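Local coordinates for endoglucanase (PDB 2FVG), which probably acts as an aminopeptidase of the M42 family, using two divalent metal ions per subunit, although it carries the name endoglucanase, at residues M62-F67 against D167-C172. Sequence-based numbering, arbitrary orientation.
With EDO (1,2-ethanediol), chain C.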
HETATM    1  N   MSE A  62      -3.508   0.408  -3.364  1.00 32.78           N
HETATM    2  CA  MSE A  62      -3.930   1.716  -2.930  1.00 32.89           C
HETATM    3  C   MSE A  62      -4.763   1.727  -1.679  1.00 32.25           C
HETATM    4  O   MSE A  62      -4.883   2.772  -1.040  1.00 35.14           O
HETATM    5  CB  MSE A  62      -4.744   2.377  -4.032  1.00 35.16           C
HETATM    6  CG  MSE A  62      -3.931   2.696  -5.249  1.00 26.55           C
HETATM    7 SE   MSE A  62      -4.991   3.745  -6.575  1.00 39.63          SE
HETATM    8  CE  MSE A  62      -6.320   2.383  -7.163  1.00 29.23           C
ATOM      9  N   ASP A  63      -5.363   0.594  -1.334  1.00 31.65           N
ATOM     10  CA  ASP A  63      -6.291   0.551  -0.198  1.00 31.50           C
ATOM     11  C   ASP A  63      -5.652   0.436   1.184  1.00 32.22           C
ATOM     12  O   ASP A  63      -4.519  -0.036   1.324  1.00 33.19           O
ATOM     13  CB  ASP A  63      -7.387  -0.531  -0.391  1.00 27.15           C
ATOM     14  CG  ASP A  63      -6.836  -1.950  -0.487  1.00 33.25           C
ATOM     15  OD1 ASP A  63      -5.774  -2.157  -1.148  1.00 30.92           O
ATOM     16  OD2 ASP A  63      -7.500  -2.866   0.081  1.00 28.44           O
ATOM     17  N   GLU A  64      -6.405   0.862   2.200  1.00 32.52           N
ATOM     18  CA  GLU A  64      -5.958   0.775   3.583  1.00 32.58           C
ATOM     19  C   GLU A  64      -7.102   0.221   4.445  1.00 32.39           C
ATOM     20  O   GLU A  64      -8.244   0.169   4.012  1.00 32.69           O
ATOM     21  CB  GLU A  64      -5.497   2.164   4.070  1.00 32.93           C
ATOM     22  CG  GLU A  64      -6.639   3.183   4.179  1.00 36.80           C
ATOM     23  CD  GLU A  64      -6.176   4.596   4.525  1.00 35.22           C
ATOM     24  OE1 GLU A  64      -5.597   4.816   5.617  1.00 38.85           O
ATOM     25  OE2 GLU A  64      -6.418   5.493   3.704  1.00 33.55           O
ATOM     26  N   VAL A  65      -6.792  -0.207   5.660  1.00 32.42           N
ATOM     27  CA  VAL A  65      -7.813  -0.666   6.587  1.00 29.98           C
ATOM     28  C   VAL A  65      -8.659   0.518   7.085  1.00 29.54           C
ATOM     29  O   VAL A  65      -8.161   1.647   7.198  1.00 24.93           O
ATOM     30  CB  VAL A  65      -7.187  -1.462   7.762  1.00 29.35           C
ATOM     31  CG1 VAL A  65      -8.227  -1.773   8.843  1.00 39.64           C
ATOM     32  CG2 VAL A  65      -6.640  -2.763   7.233  1.00 32.76           C
ATOM     33  N   GLY A  66      -9.934   0.262   7.410  1.00 28.01           N
ATOM     34  CA  GLY A  66     -10.814   1.345   7.854  1.00 26.65           C
ATOM     35  C   GLY A  66     -12.125   0.827   8.381  1.00 29.93           C
ATOM     36  O   GLY A  66     -12.171  -0.268   8.934  1.00 27.38           O
ATOM     37  N   PHE A  67     -13.184   1.618   8.212  1.00 28.71           N
ATOM     38  CA  PHE A  67     -14.494   1.263   8.728  1.00 29.53           C
ATOM     39  C   PHE A  67     -15.548   1.785   7.767  1.00 30.72           C
ATOM     40  O   PHE A  67     -15.230   2.485   6.796  1.00 31.05           O
ATOM     41  CB  PHE A  67     -14.697   1.901  10.127  1.00 31.22           C
ATOM     42  CG  PHE A  67     -13.535   1.697  11.064  1.00 32.18           C
ATOM     43  CD1 PHE A  67     -13.425   0.522  11.806  1.00 36.37           C
ATOM     44  CD2 PHE A  67     -12.532   2.652  11.169  1.00 35.87           C
ATOM     45  CE1 PHE A  67     -12.344   0.309  12.649  1.00 35.26           C
ATOM     46  CE2 PHE A  67     -11.444   2.453  12.009  1.00 37.09           C
ATOM     47  CZ  PHE A  67     -11.349   1.273  12.757  1.00 26.27           C
ATOM     48  N   ASP A 167       1.611   0.594   4.505  1.00 31.90           N
ATOM     49  CA  ASP A 167       1.193  -0.640   3.821  1.00 31.84           C
ATOM     50  C   ASP A 167      -0.182  -0.317   3.178  1.00 31.13           C
ATOM     51  O   ASP A 167      -1.209  -0.324   3.884  1.00 27.58           O
ATOM     52  CB  ASP A 167       1.031  -1.759   4.846  1.00 32.88           C
ATOM     53  CG  ASP A 167       0.424  -3.029   4.251  1.00 41.72           C
ATOM     54  OD1 ASP A 167       0.490  -3.237   3.015  1.00 40.31           O
ATOM     55  OD2 ASP A 167      -0.117  -3.829   5.041  1.00 36.31           O
ATOM     56  N   ASP A 168      -0.233  -0.028   1.869  1.00 30.95           N
ATOM     57  CA  ASP A 168       0.915  -0.036   0.944  1.00 28.31           C
ATOM     58  C   ASP A 168       1.132   1.315   0.223  1.00 29.40           C
ATOM     59  O   ASP A 168       1.594   1.379  -0.938  1.00 30.03           O
ATOM     60  CB  ASP A 168       0.728  -1.181  -0.071  1.00 29.75           C
ATOM     61  CG  ASP A 168       2.010  -1.545  -0.817  1.00 31.66           C
ATOM     62  OD1 ASP A 168       3.119  -1.238  -0.310  1.00 31.81           O
ATOM     63  OD2 ASP A 168       1.904  -2.137  -1.928  1.00 24.82           O
ATOM     64  N   ARG A 169       0.860   2.418   0.913  1.00 28.54           N
ATOM     65  CA  ARG A 169       1.097   3.721   0.293  1.00 25.48           C
ATOM     66  C   ARG A 169       2.595   3.945   0.037  1.00 27.48           C
ATOM     67  O   ARG A 169       2.938   4.726  -0.851  1.00 28.21           O
ATOM     68  CB  ARG A 169       0.448   4.867   1.082  1.00 24.56           C
ATOM     69  CG  ARG A 169      -1.098   4.681   1.293  1.00 19.54           C
ATOM     70  CD  ARG A 169      -2.008   5.088   0.081  1.00 14.89           C
ATOM     71  NE  ARG A 169      -3.381   4.595   0.256  1.00 21.97           N
ATOM     72  CZ  ARG A 169      -4.296   5.158   1.037  1.00 23.61           C
ATOM     73  NH1 ARG A 169      -4.016   6.251   1.738  1.00 32.44           N
ATOM     74  NH2 ARG A 169      -5.500   4.630   1.115  1.00 29.56           N
ATOM     75  N   ALA A 170       3.494   3.266   0.769  1.00 27.87           N
ATOM     76  CA  ALA A 170       4.942   3.432   0.465  1.00 28.97           C
ATOM     77  C   ALA A 170       5.258   2.740  -0.860  1.00 27.50           C
ATOM     78  O   ALA A 170       6.078   3.216  -1.634  1.00 30.09           O
ATOM     79  CB  ALA A 170       5.834   2.864   1.587  1.00 29.75           C
ATOM     80  N   GLY A 171       4.614   1.594  -1.105  1.00 26.74           N
ATOM     81  CA  GLY A 171       4.770   0.861  -2.360  1.00 25.56           C
ATOM     82  C   GLY A 171       4.298   1.692  -3.546  1.00 25.26           C
ATOM     83  O   GLY A 171       4.980   1.751  -4.582  1.00 28.36           O
ATOM     84  N   CYS A 172       3.160   2.362  -3.394  1.00 22.62           N
ATOM     85  CA  CYS A 172       2.616   3.267  -4.431  1.00 26.10           C
ATOM     86  C   CYS A 172       3.584   4.411  -4.705  1.00 27.06           C
ATOM     87  O   CYS A 172       3.827   4.772  -5.857  1.00 26.64           O
ATOM     88  CB  CYS A 172       1.298   3.898  -3.995  1.00 27.26           C
ATOM     89  SG  CYS A 172      -0.125   2.806  -3.831  1.00 30.77           S
TER
HETATM   90  C1  EDO C 341      -3.709   2.472   7.952  1.00 61.37           C
HETATM   91  O1  EDO C 341      -5.097   2.523   8.262  1.00 70.52           O
HETATM   92  C2  EDO C 341      -2.969   1.903   9.156  1.00 64.68           C
HETATM   93  O2  EDO C 341      -1.574   2.192   9.047  1.00 59.59           O
HETATM   94  O   HOH W   1      -2.367   1.309   0.384  1.00 35.77           O
HETATM   95  O   HOH W   2      -3.601  -0.286   5.901  1.00 54.83           O
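The guanidinium of R169 meets M62 and E64 at its edge, M62 O in its plane and E64 OE2 tilted 25° from it. M62 O lies 8° out of the plane as seen from NH2, and accepts two bonds side-on, from R169 NE at 2.7 Å and from R169 NH2 at 2.9 Å. E64 brings its carboxylate almost perpendicular to the guanidinium, 88° between planes, and OE2 is met from above the carboxylate plane by R169 NH2 at 2.9 Å in a salt bridge. A bend at chi2 turns the end of the arginine chain toward 62-67. An alanine in place of R169 would probably leave M62 O without its two arginine donors and E64 without this countercharge, although K164 also pairs with E64 OE1. One water links D63 O (2.7 Å) to the backbone N of D168 (2.9 Å), and the peptide bond between D167 and D168 is cis; a second water joins V65 N to D167 O. D167 and H61 are predicted metal ligands, and D168 OD2 accepts from H61 N, consistent with a second-shell role. Apolar packing is slight: M62 CG lies 4.1 Å from C172 SG. The contact thus joins the first part of helix 166-180 to the link between strands 55-61 and 66-72, which belong to different sheets, while helix 18-28 packs on M62 and R169 and strand 187-194 supplies F193 against M62 and C172.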